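Local structure of coat protein (Sulfolobus turreted icosahedral virus, 2BBD) at residues Asn192-Ala203 and Glu294-Val305; Ile225-Leu235 and Tyr266-Phe275. The protein serves as the major coat protein of an icosahedral archaeal virus, probably building the capsid shell with a double jelly-roll fold related to those of eukaryotic and bacterial viruses. All coordinates share one frame; numbering follows the deposited sequence.

Contact 1 of 2, residues Asn192-Ala203 and Glu294-Val305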
loop_
_atom_site.group_PDB
_atom_site.type_symbol
_atom_site.label_atom_id
_atom_site.label_comp_id
_atom_site.label_asym_id
_atom_site.label_seq_id
_atom_site.Cartn_x
_atom_site.Cartn_y
_atom_site.Cartn_z
ATOM N N ASN A 192 -14.027 10.346 11.093
ATOM C CA ASN A 192 -15.380 10.564 11.564
ATOM C C ASN A 192 -16.498 10.363 10.558
ATOM O O ASN A 192 -17.377 11.209 10.439
ATOM C CB ASN A 192 -15.462 11.969 12.165
ATOM C CG ASN A 192 -14.238 12.311 13.000
ATOM O OD1 ASN A 192 -13.883 11.579 13.922
ATOM N ND2 ASN A 192 -13.587 13.427 12.679
ATOM N N VAL A 193 -16.469 9.252 9.834
ATOM C CA VAL A 193 -17.525 8.958 8.878
ATOM C C VAL A 193 -18.694 8.379 9.680
ATOM O O VAL A 193 -18.567 7.327 10.305
ATOM C CB VAL A 193 -17.078 7.924 7.848
ATOM C CG1 VAL A 193 -18.239 7.615 6.906
ATOM C CG2 VAL A 193 -15.866 8.445 7.079
ATOM N N PRO A 194 -19.843 9.070 9.672
ATOM C CA PRO A 194 -21.045 8.646 10.400
ATOM C C PRO A 194 -21.698 7.338 9.966
ATOM O O PRO A 194 -21.606 6.929 8.813
ATOM C CB PRO A 194 -21.982 9.840 10.237
ATOM C CG PRO A 194 -21.621 10.358 8.885
ATOM C CD PRO A 194 -20.106 10.297 8.895
ATOM N N ALA A 195 -22.354 6.688 10.919
ATOM C CA ALA A 195 -23.054 5.440 10.661
ATOM C C ALA A 195 -24.192 5.753 9.702
ATOM O O ALA A 195 -24.791 6.821 9.775
ATOM C CB ALA A 195 -23.611 4.872 11.967
ATOM N N SER A 196 -24.492 4.826 8.801
ATOM C CA SER A 196 -25.564 5.048 7.850
ATOM C C SER A 196 -25.961 3.743 7.205
ATOM O O SER A 196 -25.120 2.868 6.990
ATOM C CB SER A 196 -25.120 6.034 6.768
ATOM O OG SER A 196 -26.162 6.264 5.834
ATOM N N SER A 197 -27.242 3.612 6.892
ATOM C CA SER A 197 -27.735 2.404 6.249
ATOM C C SER A 197 -27.518 2.524 4.751
ATOM O O SER A 197 -27.366 1.525 4.060
ATOM C CB SER A 197 -29.221 2.201 6.560
ATOM O OG SER A 197 -29.981 3.335 6.185
ATOM N N ALA A 198 -27.506 3.754 4.251
ATOM C CA ALA A 198 -27.276 3.996 2.827
ATOM C C ALA A 198 -25.878 4.603 2.690
ATOM O O ALA A 198 -25.444 5.369 3.549
ATOM C CB ALA A 198 -28.332 4.958 2.272
ATOM N N PRO A 199 -25.155 4.265 1.611
ATOM C CA PRO A 199 -23.803 4.808 1.421
ATOM C C PRO A 199 -23.726 6.331 1.409
ATOM O O PRO A 199 -24.500 7.003 0.722
ATOM C CB PRO A 199 -23.364 4.203 0.091
ATOM C CG PRO A 199 -24.120 2.892 0.045
ATOM C CD PRO A 199 -25.492 3.298 0.551
ATOM N N ILE A 200 -22.788 6.872 2.180
ATOM C CA ILE A 200 -22.598 8.312 2.243
ATOM C C ILE A 200 -21.196 8.657 1.742
ATOM O O ILE A 200 -20.292 7.824 1.771
ATOM C CB ILE A 200 -22.789 8.836 3.676
ATOM C CG1 ILE A 200 -21.694 8.296 4.591
ATOM C CG2 ILE A 200 -24.165 8.415 4.198
ATOM C CD1 ILE A 200 -21.754 8.867 5.975
ATOM N N HIS A 201 -21.035 9.889 1.272
ATOM C CA HIS A 201 -19.772 10.367 0.727
ATOM C C HIS A 201 -18.568 10.282 1.662
ATOM O O HIS A 201 -18.581 10.837 2.761
ATOM C CB HIS A 201 -19.917 11.819 0.273
ATOM C CG HIS A 201 -18.634 12.428 -0.203
ATOM N ND1 HIS A 201 -18.132 12.211 -1.468
ATOM C CD2 HIS A 201 -17.726 13.206 0.433
ATOM C CE1 HIS A 201 -16.972 12.830 -1.591
ATOM N NE2 HIS A 201 -16.702 13.441 -0.452
ATOM N N VAL A 202 -17.526 9.591 1.209
ATOM C CA VAL A 202 -16.295 9.476 1.975
ATOM C C VAL A 202 -15.278 10.478 1.399
ATOM O O VAL A 202 -14.813 11.375 2.101
ATOM C CB VAL A 202 -15.712 8.059 1.885
ATOM C CG1 VAL A 202 -14.451 7.965 2.733
ATOM C CG2 VAL A 202 -16.754 7.041 2.347
ATOM N N ALA A 203 -14.953 10.328 0.117
ATOM C CA ALA A 203 -14.002 11.220 -0.545
ATOM C C ALA A 203 -14.127 11.172 -2.063
ATOM O O ALA A 203 -14.800 10.300 -2.617
ATOM C CB ALA A 203 -12.564 10.847 -0.143
ATOM N N GLU A 294 -16.635 9.904 -6.582
ATOM C CA GLU A 294 -16.523 9.708 -5.145
ATOM C C GLU A 294 -16.736 8.248 -4.786
ATOM O O GLU A 294 -17.324 7.487 -5.560
ATOM C CB GLU A 294 -17.606 10.522 -4.432
ATOM C CG GLU A 294 -19.010 10.234 -4.983
ATOM C CD GLU A 294 -20.145 10.748 -4.110
ATOM O OE1 GLU A 294 -19.977 11.789 -3.434
ATOM O OE2 GLU A 294 -21.223 10.114 -4.115
ATOM N N TYR A 295 -16.238 7.848 -3.621
ATOM C CA TYR A 295 -16.490 6.496 -3.147
ATOM C C TYR A 295 -17.264 6.720 -1.846
ATOM O O TYR A 295 -16.950 7.628 -1.070
ATOM C CB TYR A 295 -15.191 5.690 -2.966
ATOM C CG TYR A 295 -14.410 5.886 -1.686
ATOM C CD1 TYR A 295 -14.704 5.142 -0.548
ATOM C CD2 TYR A 295 -13.322 6.761 -1.640
ATOM C CE1 TYR A 295 -13.931 5.259 0.606
ATOM C CE2 TYR A 295 -12.547 6.884 -0.497
ATOM C CZ TYR A 295 -12.854 6.133 0.621
ATOM O OH TYR A 295 -12.094 6.266 1.760
ATOM N N ASP A 296 -18.313 5.927 -1.649
ATOM C CA ASP A 296 -19.184 6.057 -0.487
ATOM C C ASP A 296 -19.302 4.755 0.287
ATOM O O ASP A 296 -19.160 3.668 -0.274
ATOM C CB ASP A 296 -20.585 6.479 -0.944
ATOM C CG ASP A 296 -20.558 7.603 -1.967
ATOM O OD1 ASP A 296 -21.389 7.575 -2.898
ATOM O OD2 ASP A 296 -19.717 8.517 -1.839
ATOM N N LEU A 297 -19.584 4.874 1.577
ATOM C CA LEU A 297 -19.736 3.699 2.414
ATOM C C LEU A 297 -20.947 3.770 3.337
ATOM O O LEU A 297 -21.403 4.848 3.714
ATOM C CB LEU A 297 -18.483 3.482 3.268
ATOM C CG LEU A 297 -17.144 3.175 2.589
ATOM C CD1 LEU A 297 -16.056 3.114 3.666
ATOM C CD2 LEU A 297 -17.219 1.854 1.814
ATOM N N ALA A 298 -21.472 2.596 3.669
ATOM C CA ALA A 298 -22.581 2.477 4.600
ATOM C C ALA A 298 -21.923 1.793 5.781
ATOM O O ALA A 298 -21.401 0.684 5.641
ATOM C CB ALA A 298 -23.687 1.596 4.025
ATOM N N LEU A 299 -21.937 2.447 6.938
ATOM C CA LEU A 299 -21.302 1.887 8.127
ATOM C C LEU A 299 -22.240 1.684 9.314
ATOM O O LEU A 299 -23.082 2.528 9.594
ATOM C CB LEU A 299 -20.145 2.790 8.571
ATOM C CG LEU A 299 -19.062 3.126 7.546
ATOM C CD1 LEU A 299 -18.073 4.107 8.162
ATOM C CD2 LEU A 299 -18.359 1.861 7.102
ATOM N N GLN A 300 -22.055 0.567 10.021
ATOM C CA GLN A 300 -22.850 0.221 11.206
ATOM C C GLN A 300 -22.508 1.117 12.396
ATOM O O GLN A 300 -23.287 1.233 13.340
ATOM C CB GLN A 300 -22.579 -1.222 11.614
ATOM C CG GLN A 300 -22.947 -2.278 10.588
ATOM C CD GLN A 300 -24.431 -2.569 10.583
ATOM O OE1 GLN A 300 -25.187 -2.022 9.773
ATOM N NE2 GLN A 300 -24.863 -3.422 11.506
ATOM N N ASN A 301 -21.329 1.727 12.360
ATOM C CA ASN A 301 -20.860 2.605 13.437
ATOM C C ASN A 301 -20.063 3.768 12.838
ATOM O O ASN A 301 -19.579 3.682 11.708
ATOM C CB ASN A 301 -19.948 1.831 14.411
ATOM C CG ASN A 301 -20.717 0.842 15.307
ATOM O OD1 ASN A 301 -21.583 1.240 16.076
ATOM N ND2 ASN A 301 -20.384 -0.449 15.209
ATOM N N GLN A 302 -19.927 4.857 13.588
ATOM C CA GLN A 302 -19.151 5.985 13.091
ATOM C C GLN A 302 -17.694 5.569 13.240
ATOM O O GLN A 302 -17.211 5.361 14.354
ATOM C CB GLN A 302 -19.420 7.246 13.908
ATOM C CG GLN A 302 -18.651 8.461 13.393
ATOM C CD GLN A 302 -19.076 9.754 14.061
ATOM O OE1 GLN A 302 -20.262 10.079 14.107
ATOM N NE2 GLN A 302 -18.108 10.503 14.576
ATOM N N ASP A 303 -17.000 5.432 12.116
ATOM C CA ASP A 303 -15.607 5.006 12.144
ATOM C C ASP A 303 -14.699 5.895 11.317
ATOM O O ASP A 303 -15.144 6.821 10.638
ATOM C CB ASP A 303 -15.445 3.586 11.585
ATOM C CG ASP A 303 -16.394 2.581 12.211
ATOM O OD1 ASP A 303 -16.605 2.633 13.438
ATOM O OD2 ASP A 303 -16.909 1.724 11.463
ATOM N N ASN A 304 -13.411 5.582 11.373
ATOM C CA ASN A 304 -12.440 6.300 10.581
ATOM C C ASN A 304 -12.150 5.371 9.406
ATOM O O ASN A 304 -12.006 4.159 9.581
ATOM C CB ASN A 304 -11.197 6.598 11.414
ATOM C CG ASN A 304 -11.462 7.658 12.474
ATOM O OD1 ASN A 304 -12.248 8.581 12.256
ATOM N ND2 ASN A 304 -10.804 7.535 13.618
ATOM N N VAL A 305 -12.113 5.942 8.209
ATOM C CA VAL A 305 -11.889 5.179 6.994
ATOM C C VAL A 305 -10.523 5.430 6.361
ATOM O O VAL A 305 -10.048 6.563 6.301
ATOM C CB VAL A 305 -12.979 5.509 5.946
ATOM C CG1 VAL A 305 -12.820 4.613 4.715
ATOM C CG2 VAL A 305 -14.376 5.359 6.584
HETATM O O HOH W 1 -22.001 5.190 6.729
HETATM O O HOH W 2 -22.831 8.353 13.542
HETATM O O HOH W 3 -24.554 0.159 7.421
#
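Val202 lies over one face of the Tyr295 ring at a classic beta bulge, where Val202 and Ala203 both face Tyr295 across antiparallel strands 200-203 and 294-299. The Val202 CB sits 3.8 Å from the ring centroid, a CH-pi contact 21° off the normal. Its CG1, anti to the backbone N, reaches on over the hydroxyl end of the ring, while CG2 turns to Leu297 CG. The bulge is closed by Val202 N to Tyr295 O (3.1 Å) and Tyr295 N to Ala203 O (3.0 Å). His201 ND1 donates to Glu294 OE1 at 2.7 Å, meeting it from above the carboxylate plane; the two flat groups are turned 31° apart. Beyond the bulge, Ile200 and Leu297 exchange backbone hydrogen bonds. A second antiparallel ladder pairs Val193 with Asp303, and here Val193 CG2 presses tightly on Val305 CG2 (3.5 Å) while CG1 meets Leu299 CD1. Strand 210-219 backs this apolar layer through Val216, which touches Leu297 and Val305. Between the ladders, Ser196 N bonds to Leu299 O, and one water donates to Pro194 O and Leu297 O while accepting from Leu299 N. Beside the Val193-Asp303 ladder, Asn304 OD1 accepts from Asn192 N at 2.8 Å, nearly straight at 171°.

Contact 2 of 2, residues Ile225-Leu235 and Tyr266-Phe275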
loop_
_atom_site.group_PDB
_atom_site.type_symbol
_atom_site.label_atom_id
_atom_site.label_comp_id
_atom_site.label_asym_id
_atom_site.label_seq_id
_atom_site.Cartn_x
_atom_site.Cartn_y
_atom_site.Cartn_z
ATOM N N ILE A 225 -9.791 -2.726 13.764
ATOM C CA ILE A 225 -10.038 -3.176 12.398
ATOM C C ILE A 225 -10.830 -4.493 12.353
ATOM O O ILE A 225 -11.260 -4.929 11.289
ATOM C CB ILE A 225 -8.696 -3.350 11.636
ATOM C CG1 ILE A 225 -8.935 -3.331 10.125
ATOM C CG2 ILE A 225 -8.032 -4.664 12.047
ATOM C CD1 ILE A 225 -7.648 -3.202 9.314
ATOM N N ASN A 226 -11.013 -5.129 13.505
ATOM C CA ASN A 226 -11.766 -6.383 13.551
ATOM C C ASN A 226 -13.220 -6.080 13.870
ATOM O O ASN A 226 -13.681 -6.305 14.984
ATOM C CB ASN A 226 -11.185 -7.322 14.608
ATOM C CG ASN A 226 -9.759 -7.708 14.302
ATOM O OD1 ASN A 226 -9.466 -8.241 13.230
ATOM N ND2 ASN A 226 -8.859 -7.429 15.234
ATOM N N ASN A 227 -13.929 -5.561 12.875
ATOM C CA ASN A 227 -15.330 -5.194 13.023
ATOM C C ASN A 227 -16.036 -5.529 11.716
ATOM O O ASN A 227 -15.395 -5.863 10.726
ATOM C CB ASN A 227 -15.433 -3.692 13.278
ATOM C CG ASN A 227 -15.041 -2.868 12.050
ATOM O OD1 ASN A 227 -15.792 -2.789 11.073
ATOM N ND2 ASN A 227 -13.853 -2.273 12.089
ATOM N N THR A 228 -17.359 -5.429 11.716
ATOM C CA THR A 228 -18.140 -5.700 10.525
ATOM C C THR A 228 -19.070 -4.522 10.300
ATOM O O THR A 228 -20.248 -4.702 9.995
ATOM C CB THR A 228 -18.981 -6.988 10.679
ATOM O OG1 THR A 228 -19.657 -6.973 11.944
ATOM C CG2 THR A 228 -18.096 -8.223 10.594
ATOM N N ASP A 229 -18.535 -3.313 10.458
ATOM C CA ASP A 229 -19.325 -2.097 10.289
ATOM C C ASP A 229 -19.661 -1.744 8.847
ATOM O O ASP A 229 -20.730 -1.199 8.575
ATOM C CB ASP A 229 -18.629 -0.895 10.936
ATOM C CG ASP A 229 -18.586 -0.989 12.448
ATOM O OD1 ASP A 229 -19.445 -1.687 13.037
ATOM O OD2 ASP A 229 -17.700 -0.354 13.054
ATOM N N PRO A 230 -18.753 -2.029 7.900
ATOM C CA PRO A 230 -19.120 -1.667 6.529
ATOM C C PRO A 230 -20.133 -2.639 5.943
ATOM O O PRO A 230 -19.986 -3.848 6.079
ATOM C CB PRO A 230 -17.774 -1.675 5.794
ATOM C CG PRO A 230 -16.984 -2.702 6.526
ATOM C CD PRO A 230 -17.350 -2.482 7.982
ATOM N N THR A 231 -21.172 -2.108 5.303
ATOM C CA THR A 231 -22.200 -2.960 4.708
ATOM C C THR A 231 -22.363 -2.767 3.204
ATOM O O THR A 231 -22.758 -3.691 2.492
ATOM C CB THR A 231 -23.558 -2.721 5.389
ATOM O OG1 THR A 231 -23.911 -1.336 5.284
ATOM C CG2 THR A 231 -23.479 -3.102 6.850
ATOM N N GLU A 232 -22.038 -1.573 2.719
ATOM C CA GLU A 232 -22.180 -1.268 1.300
ATOM C C GLU A 232 -21.107 -0.297 0.813
ATOM O O GLU A 232 -20.715 0.619 1.540
ATOM C CB GLU A 232 -23.560 -0.653 1.046
ATOM C CG GLU A 232 -23.928 -0.463 -0.418
ATOM C CD GLU A 232 -24.651 -1.670 -1.003
ATOM O OE1 GLU A 232 -25.298 -2.413 -0.228
ATOM O OE2 GLU A 232 -24.591 -1.869 -2.238
ATOM N N TYR A 233 -20.654 -0.504 -0.423
ATOM C CA TYR A 233 -19.645 0.345 -1.053
ATOM C C TYR A 233 -20.234 0.883 -2.348
ATOM O O TYR A 233 -20.891 0.158 -3.092
ATOM C CB TYR A 233 -18.372 -0.444 -1.378
ATOM C CG TYR A 233 -17.382 0.336 -2.221
ATOM C CD1 TYR A 233 -16.389 1.115 -1.627
ATOM C CD2 TYR A 233 -17.453 0.311 -3.618
ATOM C CE1 TYR A 233 -15.488 1.848 -2.401
ATOM C CE2 TYR A 233 -16.555 1.045 -4.403
ATOM C CZ TYR A 233 -15.579 1.807 -3.786
ATOM O OH TYR A 233 -14.692 2.526 -4.548
ATOM N N GLU A 234 -19.968 2.149 -2.631
ATOM C CA GLU A 234 -20.510 2.774 -3.822
ATOM C C GLU A 234 -19.510 3.719 -4.490
ATOM O O GLU A 234 -18.926 4.580 -3.828
ATOM C CB GLU A 234 -21.767 3.548 -3.424
ATOM C CG GLU A 234 -22.644 4.029 -4.557
ATOM C CD GLU A 234 -23.830 4.840 -4.044
ATOM O OE1 GLU A 234 -24.341 4.520 -2.949
ATOM O OE2 GLU A 234 -24.251 5.789 -4.735
ATOM N N LEU A 235 -19.302 3.532 -5.793
ATOM C CA LEU A 235 -18.418 4.393 -6.575
ATOM C C LEU A 235 -19.374 5.124 -7.509
ATOM O O LEU A 235 -19.988 4.514 -8.392
ATOM C CB LEU A 235 -17.410 3.580 -7.391
ATOM C CG LEU A 235 -16.410 4.473 -8.134
ATOM C CD1 LEU A 235 -15.538 5.216 -7.115
ATOM C CD2 LEU A 235 -15.547 3.638 -9.084
ATOM N N TYR A 266 -9.057 -10.070 5.102
ATOM C CA TYR A 266 -8.096 -9.780 6.163
ATOM C C TYR A 266 -8.889 -9.614 7.466
ATOM O O TYR A 266 -8.443 -10.009 8.544
ATOM C CB TYR A 266 -7.330 -8.500 5.831
ATOM C CG TYR A 266 -6.354 -8.107 6.894
ATOM C CD1 TYR A 266 -5.134 -8.775 7.036
ATOM C CD2 TYR A 266 -6.657 -7.079 7.786
ATOM C CE1 TYR A 266 -4.242 -8.420 8.044
ATOM C CE2 TYR A 266 -5.773 -6.722 8.792
ATOM C CZ TYR A 266 -4.568 -7.393 8.914
ATOM O OH TYR A 266 -3.702 -7.016 9.910
ATOM N N SER A 267 -10.066 -9.008 7.353
ATOM C CA SER A 267 -10.976 -8.846 8.480
ATOM C C SER A 267 -12.328 -8.492 7.885
ATOM O O SER A 267 -12.454 -8.344 6.668
ATOM C CB SER A 267 -10.528 -7.742 9.445
ATOM O OG SER A 267 -10.762 -6.455 8.904
ATOM N N GLY A 268 -13.339 -8.360 8.730
ATOM C CA GLY A 268 -14.645 -8.010 8.217
ATOM C C GLY A 268 -14.718 -6.553 7.803
ATOM O O GLY A 268 -15.730 -6.120 7.268
ATOM N N ALA A 269 -13.654 -5.784 8.025
ATOM C CA ALA A 269 -13.696 -4.364 7.675
ATOM C C ALA A 269 -12.742 -3.928 6.579
ATOM O O ALA A 269 -12.465 -2.733 6.435
ATOM C CB ALA A 269 -13.467 -3.514 8.930
ATOM N N SER A 270 -12.254 -4.885 5.795
ATOM C CA SER A 270 -11.318 -4.576 4.719
ATOM C C SER A 270 -11.771 -5.175 3.393
ATOM O O SER A 270 -12.266 -6.299 3.355
ATOM C CB SER A 270 -9.931 -5.132 5.054
ATOM O OG SER A 270 -9.948 -6.553 5.063
ATOM N N ALA A 271 -11.583 -4.422 2.313
ATOM C CA ALA A 271 -11.941 -4.898 0.979
ATOM C C ALA A 271 -11.176 -4.154 -0.118
ATOM O O ALA A 271 -10.746 -3.012 0.059
ATOM C CB ALA A 271 -13.459 -4.767 0.754
ATOM N N ILE A 272 -10.996 -4.821 -1.252
ATOM C CA ILE A 272 -10.307 -4.224 -2.383
ATOM C C ILE A 272 -11.229 -4.065 -3.587
ATOM O O ILE A 272 -11.991 -4.971 -3.930
ATOM C CB ILE A 272 -9.106 -5.068 -2.814
ATOM C CG1 ILE A 272 -8.017 -5.021 -1.727
ATOM C CG2 ILE A 272 -8.586 -4.563 -4.151
ATOM C CD1 ILE A 272 -6.844 -5.951 -1.976
ATOM N N ILE A 273 -11.152 -2.900 -4.218
ATOM C CA ILE A 273 -11.940 -2.613 -5.407
ATOM C C ILE A 273 -11.030 -2.608 -6.621
ATOM O O ILE A 273 -10.252 -1.671 -6.807
ATOM C CB ILE A 273 -12.612 -1.215 -5.364
ATOM C CG1 ILE A 273 -13.662 -1.155 -4.260
ATOM C CG2 ILE A 273 -13.220 -0.893 -6.721
ATOM C CD1 ILE A 273 -13.077 -0.928 -2.889
ATOM N N ASP A 274 -11.110 -3.651 -7.438
ATOM C CA ASP A 274 -10.314 -3.696 -8.656
ATOM C C ASP A 274 -11.158 -3.009 -9.717
ATOM O O ASP A 274 -12.110 -3.585 -10.242
ATOM C CB ASP A 274 -10.006 -5.138 -9.062
ATOM C CG ASP A 274 -9.015 -5.806 -8.126
ATOM O OD1 ASP A 274 -9.441 -6.425 -7.134
ATOM O OD2 ASP A 274 -7.801 -5.695 -8.380
ATOM N N PHE A 275 -10.804 -1.764 -10.014
ATOM C CA PHE A 275 -11.532 -0.957 -10.980
ATOM C C PHE A 275 -11.781 -1.581 -12.351
ATOM O O PHE A 275 -12.867 -1.418 -12.904
ATOM C CB PHE A 275 -10.845 0.402 -11.118
ATOM C CG PHE A 275 -10.832 1.198 -9.836
ATOM C CD1 PHE A 275 -12.016 1.696 -9.300
ATOM C CD2 PHE A 275 -9.639 1.415 -9.143
ATOM C CE1 PHE A 275 -12.020 2.403 -8.087
ATOM C CE2 PHE A 275 -9.626 2.114 -7.935
ATOM C CZ PHE A 275 -10.824 2.611 -7.404
HETATM O O HOH W 4 -8.785 -10.277 11.135
HETATM O O HOH W 5 -13.369 -8.544 11.502
#
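The Tyr233 ring carries Ile273 on one face: CG1 stands 3.8 Å from the centroid, 22° off the normal, a CH-pi contact displaced toward the hydroxyl end, and CD1 continues over the CE1 side. The two side chains come from opposite directions, and Tyr233 OH is tied to Gln214 of strand 210-219. Leu235 CD2 meets the edge of the Phe275 ring at CE1 (3.9 Å), the side chains crossing at about a right angle. At the other end Ile225 CD1 touches the edge of the Tyr266 ring at CE2 (4.0 Å). Ser267 OG, held between its backbone N and carbonyl carbon (chi1 74°), donates to Ile225 O at 2.9 Å and accepts from Ala269 N at 3.1 Å, so two bonds fix its rotation. Ala269 CB packs against the Asn227 amide, 3.2 Å from OD1, with the Pro230 ring alongside. That OD1 accepts Asp229 N on a lone pair, and ND2 bonds to Gly224 O and Val218 O, which helps hold the amide there. An Asx turn at Asn227 and an ST turn at Ser267 shape the two loops; beyond them, inward side chains interlock between facing sheets, as in a jelly-roll sandwich.

The centres of contact 1 and contact 2 lie about 11 Å apart, on the same side of the chain's centre. Along the chain the order is 192-203, 225-235, 266-275, 294-305, so both segments of contact 2 fall between those of contact 1. Strands 293-299 and 230-237 are neighbours in the four-stranded antiparallel sheet, where Asp296 N to Glu234 O and Gln300 N to Asp229 O are probable hydrogen bonds, both 2.6 Å. Contact 1 joins strands at one side of this sheet and links it to strands 182-193 and 303-313 of the eight-stranded sheet; contact 2 packs it against strand 270-284 of that larger sheet. Together they join the two sheets, consistent with one jelly roll of a capsid protein.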